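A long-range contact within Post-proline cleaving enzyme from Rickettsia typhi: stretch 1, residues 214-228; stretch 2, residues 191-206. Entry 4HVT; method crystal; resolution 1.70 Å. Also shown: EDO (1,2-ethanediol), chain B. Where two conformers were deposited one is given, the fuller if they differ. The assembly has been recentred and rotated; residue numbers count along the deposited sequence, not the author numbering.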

# COMPACT_ATOMS: atom_id res chain seq x y z
N TYR A 214 -5.11 -13.36 -10.83
CA TYR A 214 -3.86 -12.75 -11.31
C TYR A 214 -3.35 -13.54 -12.51
O TYR A 214 -3.59 -14.74 -12.63
CB TYR A 214 -2.79 -12.70 -10.23
CG TYR A 214 -3.15 -11.82 -9.08
CD1 TYR A 214 -3.20 -10.45 -9.25
CD2 TYR A 214 -3.49 -12.36 -7.84
CE1 TYR A 214 -3.58 -9.63 -8.19
CE2 TYR A 214 -3.91 -11.52 -6.79
CZ TYR A 214 -3.95 -10.17 -6.98
OH TYR A 214 -4.28 -9.30 -5.95
N PRO A 215 -2.58 -12.89 -13.38
CA PRO A 215 -1.93 -13.66 -14.47
C PRO A 215 -1.11 -14.83 -13.95
O PRO A 215 -0.34 -14.67 -12.97
CB PRO A 215 -1.01 -12.64 -15.12
CG PRO A 215 -1.64 -11.29 -14.80
CD PRO A 215 -2.18 -11.46 -13.38
N ASN A 216 -1.27 -15.99 -14.60
CA ASN A 216 -0.52 -17.16 -14.22
C ASN A 216 0.73 -17.44 -15.08
O ASN A 216 1.44 -18.42 -14.82
CB ASN A 216 -1.40 -18.42 -14.21
CG ASN A 216 -1.74 -18.91 -15.62
OD1 ASN A 216 -1.63 -18.19 -16.61
ND2 ASN A 216 -2.17 -20.14 -15.71
N SER A 217 1.00 -16.61 -16.06
CA SER A 217 2.09 -16.92 -17.03
C SER A 217 3.06 -15.79 -17.22
O SER A 217 2.67 -14.65 -17.01
CB SER A 217 1.49 -17.29 -18.38
OG SER A 217 0.62 -18.39 -18.25
N LEU A 218 4.28 -16.10 -17.64
CA LEU A 218 5.25 -15.12 -18.09
C LEU A 218 5.56 -15.39 -19.52
O LEU A 218 5.72 -16.57 -19.90
CB LEU A 218 6.54 -15.27 -17.27
CG LEU A 218 6.44 -14.91 -15.76
CD1 LEU A 218 7.77 -15.18 -15.02
CD2 LEU A 218 6.01 -13.47 -15.59
N TYR A 219 5.61 -14.33 -20.29
CA TYR A 219 5.97 -14.32 -21.71
C TYR A 219 7.18 -13.41 -21.96
O TYR A 219 7.36 -12.35 -21.29
CB TYR A 219 4.82 -13.80 -22.55
CG TYR A 219 3.66 -14.76 -22.78
CD1 TYR A 219 2.65 -14.99 -21.81
CD2 TYR A 219 3.56 -15.45 -23.96
CE1 TYR A 219 1.61 -15.85 -22.04
CE2 TYR A 219 2.49 -16.35 -24.21
CZ TYR A 219 1.53 -16.55 -23.27
OH TYR A 219 0.50 -17.45 -23.59
N ILE A 220 7.99 -13.83 -22.92
CA ILE A 220 9.08 -13.00 -23.44
C ILE A 220 8.68 -12.53 -24.85
O ILE A 220 8.16 -13.31 -25.66
CB ILE A 220 10.45 -13.76 -23.38
CG1 ILE A 220 11.62 -12.88 -23.74
CG2 ILE A 220 10.41 -14.98 -24.26
CD1 ILE A 220 12.99 -13.50 -23.37
N TRP A 221 8.96 -11.26 -25.16
CA TRP A 221 8.43 -10.63 -26.36
C TRP A 221 9.50 -9.76 -26.99
O TRP A 221 10.11 -8.88 -26.31
CB TRP A 221 7.18 -9.83 -26.01
CG TRP A 221 6.36 -9.36 -27.18
CD1 TRP A 221 6.31 -9.90 -28.44
CD2 TRP A 221 5.38 -8.32 -27.15
NE1 TRP A 221 5.44 -9.19 -29.21
CE2 TRP A 221 4.85 -8.21 -28.44
CE3 TRP A 221 4.93 -7.44 -26.17
CZ2 TRP A 221 3.84 -7.30 -28.78
CZ3 TRP A 221 3.97 -6.48 -26.51
CH2 TRP A 221 3.45 -6.43 -27.82
N LYS A 222 9.72 -9.98 -28.29
CA LYS A 222 10.72 -9.33 -29.12
C LYS A 222 10.12 -8.22 -29.94
O LYS A 222 9.00 -8.31 -30.47
CB LYS A 222 11.37 -10.36 -30.08
CG LYS A 222 12.12 -11.50 -29.42
CD LYS A 222 12.45 -12.62 -30.43
CE LYS A 222 13.37 -12.20 -31.55
NZ LYS A 222 14.65 -11.85 -30.90
N ARG A 223 10.88 -7.15 -30.04
CA ARG A 223 10.52 -6.01 -30.84
C ARG A 223 10.26 -6.42 -32.27
O ARG A 223 10.98 -7.26 -32.84
CB ARG A 223 11.59 -4.89 -30.76
CG ARG A 223 11.17 -3.62 -31.44
CD ARG A 223 12.18 -2.48 -31.29
NE ARG A 223 12.52 -2.14 -29.92
CZ ARG A 223 11.75 -1.43 -29.10
NH1 ARG A 223 10.58 -0.94 -29.51
NH2 ARG A 223 12.16 -1.21 -27.88
N GLY A 224 9.18 -5.88 -32.82
CA GLY A 224 8.78 -6.04 -34.19
C GLY A 224 7.83 -7.19 -34.43
O GLY A 224 7.30 -7.29 -35.53
N GLU A 225 7.70 -8.10 -33.45
CA GLU A 225 6.84 -9.29 -33.58
C GLU A 225 5.47 -9.07 -32.97
O GLU A 225 5.34 -8.42 -31.96
CB GLU A 225 7.46 -10.48 -32.89
CG GLU A 225 8.81 -10.86 -33.48
CD GLU A 225 9.39 -12.16 -32.93
OE1 GLU A 225 8.76 -12.86 -32.05
OE2 GLU A 225 10.53 -12.44 -33.39
N SER A 226 4.45 -9.65 -33.60
CA SER A 226 3.10 -9.63 -33.03
C SER A 226 3.11 -10.31 -31.67
O SER A 226 3.88 -11.23 -31.43
CB SER A 226 2.13 -10.38 -33.96
OG SER A 226 0.81 -10.32 -33.43
N ILE A 227 2.21 -9.90 -30.78
CA ILE A 227 2.12 -10.46 -29.43
C ILE A 227 1.70 -11.92 -29.47
O ILE A 227 2.04 -12.71 -28.59
CB ILE A 227 1.16 -9.65 -28.53
CG1 ILE A 227 1.49 -9.86 -27.07
CG2 ILE A 227 -0.27 -10.14 -28.73
CD1 ILE A 227 0.81 -8.86 -26.18
N GLU A 228 1.04 -12.32 -30.54
CA GLU A 228 0.76 -13.73 -30.81
C GLU A 228 1.96 -14.59 -31.01
O GLU A 228 1.84 -15.83 -30.89
CB GLU A 228 -0.14 -13.87 -32.06
CG GLU A 228 -1.53 -13.35 -31.77
CD GLU A 228 -1.72 -11.84 -32.00
OE1 GLU A 228 -0.69 -11.20 -32.33
OE2 GLU A 228 -2.90 -11.36 -31.96
C1 EDO B . 6.96 -4.01 -30.20
O1 EDO B . 7.73 -3.78 -31.40
C2 EDO B . 6.66 -5.51 -30.11
O2 EDO B . 5.75 -5.80 -31.18
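Stretch 2 (191-206) TWINKDTIIFNLVLHK

Arg223 clamps the turn of stretch 2 with three hydrogen bonds from one residue. Its backbone N donates to Asp196 O at 2.8 Å, its NH2 to Lys195 O at 2.8 Å, and its NE to Asp196 OD1 at 2.9 Å. The last is also a salt bridge. The two acceptors of the side chain lie at the edge of the guanidinium, near its plane.

Stretch 2 opens in a strand that began earlier in the chain, turns a corner at Ile193, and passes through a type I turn from Asn194 to Thr197. Strand 197-200 follows, and the chain is then irregular through Lys206. Strand 197-200 runs antiparallel to strand 217-222, with axes at 164° and a closest approach of 4.7 Å. Tyr219 and Phe200 form a hydrogen-bonded pair: each N donates to the other's O, Tyr219 N to Phe200 O and Phe200 N to Tyr219 O, both at 2.9 Å. Trp221 and Ile198 form another: Trp221 N donates to Ile198 O and Ile198 N to Trp221 O, both at 2.9 Å. Between them, Ile220 and Ile199 form a non-hydrogen-bonded pair, CA to CA 4.4 Å.

Tyr219, Trp221, Ile198 and Phe200 share one face of the sheet. Trp221 CE3 lies 3.8 Å from Phe200 CE1; these rings meet rim to rim. Leu202 CD2 sits over the Tyr219 ring, 4.2 Å from its centroid. Ile227 CD1 also reaches Leu202 CD2, at 3.8 Å. On the other face, Ile220 CG1 packs on Thr197 CG2 at 3.6 Å. Water 1 links Lys222 NZ (3.1 Å) to Asp196 O (2.9 Å).

Beyond the strands, Pro215 CG touches Val203 CG2 at 3.5 Å. Water 3 bridges the same region: it accepts from Asn201 ND2 at 3.0 Å and donates to Pro215 O at 2.7 Å. Ser217 O is buried without a hydrogen-bond partner, although Asn201 CA approaches it at 3.2 Å.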

# COMPACT_ATOMS: atom_id res chain seq x y z
N THR A 191 9.29 -6.03 -17.58
CA THR A 191 10.69 -5.92 -17.24
C THR A 191 11.51 -5.95 -18.55
O THR A 191 11.32 -6.79 -19.38
CB THR A 191 11.11 -7.06 -16.30
OG1 THR A 191 10.41 -6.89 -15.06
CG2 THR A 191 12.64 -7.03 -16.02
N TRP A 192 12.41 -4.96 -18.71
CA TRP A 192 13.29 -4.99 -19.86
C TRP A 192 14.33 -6.14 -19.77
O TRP A 192 14.92 -6.35 -18.70
CB TRP A 192 14.04 -3.68 -20.02
CG TRP A 192 13.25 -2.49 -20.38
CD1 TRP A 192 12.72 -1.60 -19.51
CD2 TRP A 192 12.90 -2.04 -21.68
NE1 TRP A 192 12.11 -0.58 -20.16
CE2 TRP A 192 12.16 -0.85 -21.51
CE3 TRP A 192 13.09 -2.52 -22.97
CZ2 TRP A 192 11.66 -0.13 -22.56
CZ3 TRP A 192 12.58 -1.79 -24.03
CH2 TRP A 192 11.89 -0.59 -23.81
N ILE A 193 14.56 -6.86 -20.87
CA ILE A 193 15.61 -7.90 -21.03
C ILE A 193 16.81 -7.19 -21.74
O ILE A 193 18.03 -7.30 -21.34
CB ILE A 193 15.02 -9.13 -21.84
CG1 ILE A 193 13.96 -9.95 -21.08
CG2 ILE A 193 16.07 -10.14 -22.30
CD1 ILE A 193 14.35 -10.43 -19.70
N ASN A 194 16.50 -6.51 -22.84
CA ASN A 194 17.46 -5.74 -23.56
C ASN A 194 16.69 -4.66 -24.32
O ASN A 194 15.48 -4.56 -24.15
CB ASN A 194 18.40 -6.60 -24.43
CG ASN A 194 17.71 -7.36 -25.56
OD1 ASN A 194 16.75 -6.89 -26.17
ND2 ASN A 194 18.22 -8.58 -25.87
N LYS A 195 17.34 -3.88 -25.18
CA LYS A 195 16.62 -2.78 -25.78
C LYS A 195 15.48 -3.21 -26.70
O LYS A 195 14.59 -2.38 -27.01
CB LYS A 195 17.56 -1.86 -26.53
CG LYS A 195 18.19 -2.47 -27.75
CD LYS A 195 19.21 -1.49 -28.32
CE LYS A 195 19.87 -2.08 -29.52
NZ LYS A 195 18.99 -2.50 -30.65
N ASP A 196 15.46 -4.49 -27.07
CA ASP A 196 14.49 -5.06 -28.00
C ASP A 196 13.71 -6.25 -27.46
O ASP A 196 13.07 -6.98 -28.24
CB ASP A 196 15.15 -5.46 -29.32
CG ASP A 196 15.80 -4.27 -30.03
OD1 ASP A 196 15.16 -3.21 -30.11
OD2 ASP A 196 16.97 -4.41 -30.52
N THR A 197 13.68 -6.43 -26.12
CA THR A 197 13.06 -7.61 -25.56
C THR A 197 12.55 -7.31 -24.17
O THR A 197 13.24 -6.65 -23.37
CB THR A 197 14.10 -8.74 -25.44
OG1 THR A 197 14.83 -8.85 -26.66
CG2 THR A 197 13.42 -10.06 -25.15
N ILE A 198 11.32 -7.70 -23.90
CA ILE A 198 10.77 -7.60 -22.54
C ILE A 198 10.24 -8.94 -22.05
O ILE A 198 9.94 -9.87 -22.85
CB ILE A 198 9.65 -6.50 -22.44
CG1 ILE A 198 8.42 -6.88 -23.27
CG2 ILE A 198 10.20 -5.15 -22.91
CD1 ILE A 198 7.15 -6.06 -23.03
N ILE A 199 10.11 -9.06 -20.74
CA ILE A 199 9.40 -10.17 -20.15
C ILE A 199 8.25 -9.61 -19.30
O ILE A 199 8.36 -8.58 -18.66
CB ILE A 199 10.38 -11.06 -19.33
CG1 ILE A 199 9.66 -12.27 -18.77
CG2 ILE A 199 11.06 -10.31 -18.20
CD1 ILE A 199 10.63 -13.26 -18.15
N PHE A 200 7.12 -10.28 -19.27
CA PHE A 200 5.99 -9.79 -18.48
C PHE A 200 4.96 -10.87 -18.19
O PHE A 200 4.92 -11.88 -18.90
CB PHE A 200 5.36 -8.53 -19.10
CG PHE A 200 4.68 -8.67 -20.43
CD1 PHE A 200 5.33 -9.15 -21.58
CD2 PHE A 200 3.38 -8.17 -20.58
CE1 PHE A 200 4.67 -9.23 -22.83
CE2 PHE A 200 2.76 -8.17 -21.83
CZ PHE A 200 3.36 -8.74 -22.94
N ASN A 201 4.13 -10.59 -17.17
CA ASN A 201 3.04 -11.46 -16.74
C ASN A 201 1.78 -11.10 -17.52
O ASN A 201 0.87 -10.45 -17.01
CB ASN A 201 2.89 -11.44 -15.21
CG ASN A 201 2.69 -10.05 -14.62
OD1 ASN A 201 3.31 -9.08 -15.07
ND2 ASN A 201 1.82 -9.97 -13.62
N LEU A 202 1.79 -11.54 -18.79
CA LEU A 202 0.79 -11.31 -19.82
C LEU A 202 -0.38 -12.30 -19.75
O LEU A 202 -0.19 -13.52 -19.74
CB LEU A 202 1.44 -11.44 -21.22
CG LEU A 202 0.51 -11.46 -22.43
CD1 LEU A 202 -0.29 -10.21 -22.61
CD2 LEU A 202 1.31 -11.70 -23.69
N VAL A 203 -1.61 -11.78 -19.80
CA VAL A 203 -2.80 -12.63 -19.98
C VAL A 203 -3.14 -12.61 -21.44
O VAL A 203 -3.83 -11.71 -21.93
CB VAL A 203 -3.97 -12.13 -19.12
CG1 VAL A 203 -5.18 -13.05 -19.26
CG2 VAL A 203 -3.56 -12.07 -17.66
N LEU A 204 -2.55 -13.54 -22.18
CA LEU A 204 -2.77 -13.55 -23.64
C LEU A 204 -4.11 -14.22 -23.93
O LEU A 204 -4.91 -13.74 -24.78
CB LEU A 204 -1.63 -14.29 -24.34
CG LEU A 204 -1.69 -14.38 -25.87
CD1 LEU A 204 -1.83 -13.01 -26.47
CD2 LEU A 204 -0.48 -15.11 -26.40
N HIS A 205 -4.33 -15.34 -23.26
CA HIS A 205 -5.56 -16.12 -23.36
C HIS A 205 -6.38 -15.94 -22.06
O HIS A 205 -5.82 -15.88 -21.00
CB HIS A 205 -5.22 -17.57 -23.62
CG HIS A 205 -4.31 -17.77 -24.81
ND1 HIS A 205 -4.74 -17.54 -26.10
CD2 HIS A 205 -3.00 -18.11 -24.91
CE1 HIS A 205 -3.75 -17.78 -26.95
NE2 HIS A 205 -2.68 -18.11 -26.25
N LYS A 206 -7.71 -15.90 -22.18
CA LYS A 206 -8.63 -15.74 -21.05
C LYS A 206 -8.35 -16.60 -19.82
O LYS A 206 -8.55 -16.16 -18.67
CB LYS A 206 -10.09 -16.11 -21.52
O HOH W 1 14.58 -9.04 -29.58
O HOH W 2 15.31 -11.64 -27.69
O HOH W 3 0.85 -12.38 -12.10
O HOH W 4 -0.94 -14.94 -17.44